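PDB 4R8F: vacuolar aminopeptidase 1 from Saccharomyces cerevisiae S288c, which removes amino acids, preferably neutral or hydrophobic ones, from the N-terminus of peptides in the vacuole and serves as the major cargo of the cytoplasm-to-vacuole targeting pathway. Local coordinates for residues A[83-88]-A[338-343]; A[373-378]-A[424-429]. All coordinates share one frame; numbering follows the deposited sequence.

In the fold
Both contacts belong to the mixed beta-sheet of the M18 peptidase, and their centres lie about 10 Å apart. Along the chain, both segments of contact 1 come before those of contact 2. Contact 1 pairs strands 83-88 and 336-340 near the middle of the sheet; contact 2 sets the loop between strand 366-370 and helix 380-393 against strand 423-428. Strands 336-340 and 423-428 are neighbours, and probable hydrogen bonds join Ser339 N to Ile425 O and Asp341 N to Leu427 O, both at 2.9 Å. The sheet thus connects zinc ligands His88 and Asp341 of contact 1 to a loop that, in contact 2, meets a second subunit.

Contact 1: A[83-88]-A[338-343]; sequences GVIGSH and LSADVN
Asp341 OD1 is gripped by two donors in the residues as modelled. His88 NE2 lies 2.9 Å from Asp341 OD1, and Val342 N reaches the same OD1 at 2.8 Å from the opposite face of the carboxylate. Neither bond is straight; the angle at the histidine hydrogen is 137°. The ring and carboxylate planes are 89° apart; Asp341 CG lies at the ring edge, in plane, with OD1 tilted off it, and NE2 sits above the carboxylate plane. The aspartate reaches this position with CG anti to the backbone N (chi1 -159°), and the two side chains slant across one another beyond the last paired residues. Behind them the backbones run parallel. Leu338 N donates to Val84 O, and Leu338 O receives Gly86 N at 2.7 Å. Gly86 O then accepts Ala340 N at 2.6 Å. On the face bearing Ile85 and Leu338, Ile85 CG1 packs on Leu338 CB at 4.2 Å, and Phe456 of helix 445-465 covers both residues. Ser87 OG, hydrogen-bonded to Asp260 and Ser264 of helix 258-276, also lies 3.1 Å from Ala340 O. Asp259 and Asp260 bring like charges close to Asp341 OD1. His88 and Asp341 are both ligands of the first zinc ion; with it bound, NE2 would probably turn to the metal and the two groups sit side by side. In this M18 zinc site they come from the C-terminal ends of adjacent parallel strands 83-88 and 336-340 (Asp341 just past it), the other protein ligands, Asp259, Glu295 and Glu296, from a helix start and a loop.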
loop_
_atom_site.group_PDB
_atom_site.type_symbol
_atom_site.label_atom_id
_atom_site.label_comp_id
_atom_site.label_asym_id
_atom_site.label_seq_id
_atom_site.Cartn_x
_atom_site.Cartn_y
_atom_site.Cartn_z
ATOM N N GLY A 83 1.873 53.979 -24.741
ATOM C CA GLY A 83 0.722 53.290 -24.161
ATOM C C GLY A 83 0.582 51.968 -24.899
ATOM O O GLY A 83 0.305 51.954 -26.100
ATOM N N VAL A 84 0.796 50.862 -24.192
ATOM C CA VAL A 84 0.810 49.539 -24.820
ATOM C C VAL A 84 -0.291 48.654 -24.274
ATOM O O VAL A 84 -0.492 48.574 -23.069
ATOM C CB VAL A 84 2.139 48.807 -24.556
ATOM C CG1 VAL A 84 2.141 47.430 -25.208
ATOM C CG2 VAL A 84 3.318 49.635 -25.038
ATOM N N ILE A 85 -1.003 47.988 -25.169
ATOM C CA ILE A 85 -1.776 46.820 -24.784
ATOM C C ILE A 85 -1.128 45.626 -25.465
ATOM O O ILE A 85 -0.907 45.638 -26.678
ATOM C CB ILE A 85 -3.266 46.931 -25.152
ATOM C CG1 ILE A 85 -3.895 48.121 -24.420
ATOM C CG2 ILE A 85 -3.985 45.649 -24.760
ATOM C CD1 ILE A 85 -5.325 48.418 -24.813
ATOM N N GLY A 86 -0.788 44.619 -24.665
ATOM C CA GLY A 86 -0.203 43.381 -25.167
ATOM C C GLY A 86 -1.140 42.225 -24.877
ATOM O O GLY A 86 -1.676 42.111 -23.776
ATOM N N SER A 87 -1.337 41.363 -25.867
ATOM C CA SER A 87 -2.254 40.239 -25.741
ATOM C C SER A 87 -1.792 39.108 -26.648
ATOM O O SER A 87 -0.842 39.275 -27.413
ATOM C CB SER A 87 -3.665 40.678 -26.125
ATOM O OG SER A 87 -4.618 39.702 -25.745
ATOM N N HIS A 88 -2.447 37.953 -26.559
ATOM C CA HIS A 88 -2.086 36.835 -27.426
ATOM C C HIS A 88 -3.266 36.357 -28.264
ATOM O O HIS A 88 -4.423 36.472 -27.857
ATOM C CB HIS A 88 -1.404 35.695 -26.647
ATOM C CG HIS A 88 -2.278 35.012 -25.639
ATOM N ND1 HIS A 88 -2.955 33.841 -25.916
ATOM C CD2 HIS A 88 -2.543 35.299 -24.342
ATOM C CE1 HIS A 88 -3.616 33.450 -24.842
ATOM N NE2 HIS A 88 -3.384 34.317 -23.873
ATOM N N LEU A 338 -0.310 47.422 -20.581
ATOM C CA LEU A 338 -1.368 46.536 -20.141
ATOM C C LEU A 338 -1.121 45.189 -20.788
ATOM O O LEU A 338 -1.183 45.050 -22.012
ATOM C CB LEU A 338 -2.738 47.070 -20.532
ATOM C CG LEU A 338 -3.053 48.462 -19.986
ATOM C CD1 LEU A 338 -4.516 48.782 -20.230
ATOM C CD2 LEU A 338 -2.708 48.572 -18.506
ATOM N N SER A 339 -0.785 44.212 -19.955
ATOM C CA SER A 339 -0.604 42.848 -20.403
ATOM C C SER A 339 -1.951 42.162 -20.281
ATOM O O SER A 339 -2.330 41.700 -19.209
ATOM C CB SER A 339 0.440 42.145 -19.547
ATOM O OG SER A 339 0.418 40.759 -19.782
ATOM N N ALA A 340 -2.684 42.122 -21.384
ATOM C CA ALA A 340 -4.074 41.703 -21.349
ATOM C C ALA A 340 -4.204 40.204 -21.551
ATOM O O ALA A 340 -4.034 39.711 -22.666
ATOM C CB ALA A 340 -4.875 42.453 -22.403
ATOM N N ASP A 341 -4.486 39.484 -20.467
ATOM C CA ASP A 341 -4.825 38.066 -20.555
ATOM C C ASP A 341 -5.918 37.683 -19.555
ATOM O O ASP A 341 -6.017 38.256 -18.466
ATOM C CB ASP A 341 -3.585 37.187 -20.368
ATOM C CG ASP A 341 -3.765 35.788 -20.947
ATOM O OD1 ASP A 341 -4.794 35.530 -21.617
ATOM O OD2 ASP A 341 -2.869 34.941 -20.741
ATOM N N VAL A 342 -6.718 36.690 -19.937
ATOM C CA VAL A 342 -7.963 36.379 -19.242
ATOM C C VAL A 342 -7.745 35.849 -17.827
ATOM O O VAL A 342 -6.762 35.162 -17.548
ATOM C CB VAL A 342 -8.835 35.372 -20.033
ATOM C CG1 VAL A 342 -9.046 35.844 -21.466
ATOM C CG2 VAL A 342 -8.226 33.978 -20.011
ATOM N N ASN A 343 -8.682 36.198 -16.951
ATOM C CA ASN A 343 -8.737 35.703 -15.581
ATOM C C ASN A 343 -9.906 34.727 -15.454
ATOM O O ASN A 343 -10.596 34.447 -16.436
ATOM C CB ASN A 343 -8.909 36.877 -14.609
ATOM C CG ASN A 343 -7.596 37.569 -14.289
ATOM O OD1 ASN A 343 -6.674 36.957 -13.740
ATOM N ND2 ASN A 343 -7.510 38.859 -14.611
#

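Contact 2: A[373-378]-A[424-429]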
loop_
_atom_site.group_PDB
_atom_site.type_symbol
_atom_site.label_atom_id
_atom_site.label_comp_id
_atom_site.label_asym_id
_atom_site.label_seq_id
_atom_site.Cartn_x
_atom_site.Cartn_y
_atom_site.Cartn_z
ATOM N N ASN A 373 3.057 36.139 -5.212
ATOM C CA ASN A 373 4.258 35.841 -5.972
ATOM C C ASN A 373 3.886 36.127 -7.420
ATOM O O ASN A 373 2.726 36.001 -7.783
ATOM C CB ASN A 373 4.654 34.378 -5.784
ATOM C CG ASN A 373 4.759 33.988 -4.317
ATOM O OD1 ASN A 373 5.745 34.298 -3.651
ATOM N ND2 ASN A 373 3.740 33.306 -3.809
ATOM N N GLY A 374 4.847 36.512 -8.250
ATOM C CA GLY A 374 4.529 37.016 -9.587
ATOM C C GLY A 374 4.888 38.486 -9.703
ATOM O O GLY A 374 5.072 39.174 -8.697
ATOM N N HIS A 375 4.947 38.976 -10.938
ATOM C CA HIS A 375 5.666 40.217 -11.240
ATOM C C HIS A 375 5.030 41.513 -10.714
ATOM O O HIS A 375 5.702 42.545 -10.651
ATOM C CB HIS A 375 5.933 40.322 -12.751
ATOM C CG HIS A 375 4.808 40.928 -13.532
ATOM N ND1 HIS A 375 4.774 42.266 -13.861
ATOM C CD2 HIS A 375 3.684 40.383 -14.058
ATOM C CE1 HIS A 375 3.679 42.519 -14.554
ATOM N NE2 HIS A 375 3.002 41.394 -14.686
ATOM N N MET A 376 3.756 41.457 -10.332
ATOM C CA MET A 376 3.045 42.644 -9.851
ATOM C C MET A 376 2.978 42.763 -8.334
ATOM O O MET A 376 2.478 43.763 -7.813
ATOM C CB MET A 376 1.631 42.674 -10.414
ATOM C CG MET A 376 1.536 43.290 -11.795
ATOM S SD MET A 376 -0.189 43.613 -12.168
ATOM C CE MET A 376 -0.579 44.834 -10.913
ATOM N N ALA A 377 3.460 41.750 -7.624
ATOM C CA ALA A 377 3.736 41.913 -6.207
ATOM C C ALA A 377 4.787 43.008 -6.101
ATOM O O ALA A 377 5.662 43.121 -6.964
ATOM C CB ALA A 377 4.254 40.619 -5.604
ATOM N N THR A 378 4.685 43.827 -5.062
ATOM C CA THR A 378 5.618 44.938 -4.849
ATOM C C THR A 378 5.496 46.074 -5.890
ATOM O O THR A 378 6.404 46.898 -6.012
ATOM C CB THR A 378 7.097 44.460 -4.740
ATOM O OG1 THR A 378 7.687 44.341 -6.040
ATOM C CG2 THR A 378 7.197 43.122 -4.015
ATOM N N THR A 424 4.206 47.492 -15.925
ATOM C CA THR A 424 3.295 46.590 -16.618
ATOM C C THR A 424 2.220 46.101 -15.658
ATOM O O THR A 424 2.519 45.726 -14.535
ATOM C CB THR A 424 4.064 45.379 -17.179
ATOM O OG1 THR A 424 5.122 45.842 -18.024
ATOM C CG2 THR A 424 3.147 44.456 -17.977
ATOM N N ILE A 425 0.971 46.111 -16.107
ATOM C CA ILE A 425 -0.154 45.679 -15.280
ATOM C C ILE A 425 -0.847 44.505 -15.957
ATOM O O ILE A 425 -1.245 44.609 -17.114
ATOM C CB ILE A 425 -1.176 46.819 -15.091
ATOM C CG1 ILE A 425 -0.488 48.085 -14.558
ATOM C CG2 ILE A 425 -2.290 46.393 -14.143
ATOM C CD1 ILE A 425 -0.821 49.325 -15.349
ATOM N N ASP A 426 -0.970 43.391 -15.240
ATOM C CA ASP A 426 -1.723 42.235 -15.728
ATOM C C ASP A 426 -3.201 42.408 -15.421
ATOM O O ASP A 426 -3.595 42.647 -14.280
ATOM C CB ASP A 426 -1.221 40.930 -15.105
ATOM C CG ASP A 426 0.117 40.490 -15.668
ATOM O OD1 ASP A 426 0.814 41.317 -16.292
ATOM O OD2 ASP A 426 0.492 39.314 -15.485
ATOM N N LEU A 427 -4.018 42.291 -16.454
ATOM C CA LEU A 427 -5.453 42.363 -16.292
ATOM C C LEU A 427 -6.122 41.665 -17.460
ATOM O O LEU A 427 -5.449 41.155 -18.353
ATOM C CB LEU A 427 -5.908 43.824 -16.175
ATOM C CG LEU A 427 -5.448 44.828 -17.233
ATOM C CD1 LEU A 427 -6.016 44.507 -18.607
ATOM C CD2 LEU A 427 -5.852 46.232 -16.805
ATOM N N GLY A 428 -7.446 41.636 -17.450
ATOM C CA GLY A 428 -8.175 41.097 -18.577
ATOM C C GLY A 428 -9.647 40.906 -18.319
ATOM O O GLY A 428 -10.172 41.266 -17.266
ATOM N N ILE A 429 -10.306 40.333 -19.316
ATOM C CA ILE A 429 -11.715 40.020 -19.245
ATOM C C ILE A 429 -11.818 38.596 -18.724
ATOM O O ILE A 429 -11.231 37.679 -19.299
ATOM C CB ILE A 429 -12.361 40.129 -20.633
ATOM C CG1 ILE A 429 -12.182 41.552 -21.178
ATOM C CG2 ILE A 429 -13.834 39.754 -20.567
ATOM C CD1 ILE A 429 -12.324 41.665 -22.683
#
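His375 reaches across to Thr424 and Asp426 of strand 423-428. Its CG is lodged between the backbone N and the carbonyl carbon (chi1 86°), which extends the ring toward the strand. Beyond CB, one face of the His375 ring is overlain near its rim by CG of the adjacent Met376, 3.5 Å from the plane. Further out, His375 CE1 comes within 3.4 Å of Thr424 O, which lies at the ring edge, and within 3.9 Å of Thr424 CB. At the tip, His375 NE2 donates to Asp426 OD1 over 2.7 Å, nearly straight at 167° and in the ring plane. The carboxylate is turned 56° from the ring, and NE2 lies well above its plane; His375 CD2 passes Asp426 OD2 at 3.7 Å. With His375 replaced by an alanine, Asp426 OD1 is likely to lose this donor, and a gap to open beside Met376 CG and Thr424 CB. Met376 provides the second link: its SD accepts a weak hydrogen bond from Asp426 N at 3.2 Å, while CE reaches Ile425 CG2 at 4.0 Å. Asp426 is thus addressed twice, at its carboxylate and at its amide. The type I turn from Gly374 to Ala377 places both His375 and Met376 at its centre, facing the strand together. Pro414 and Ala417 of helix 412-420 pack against His375, as does Thr301 of a second subunit, and Met376 touches Thr383 of helix 380-393. The turn therefore packs among these two helices and strand 423-428, which is itself flanked in the sheet by strands 336-340 and 366-370.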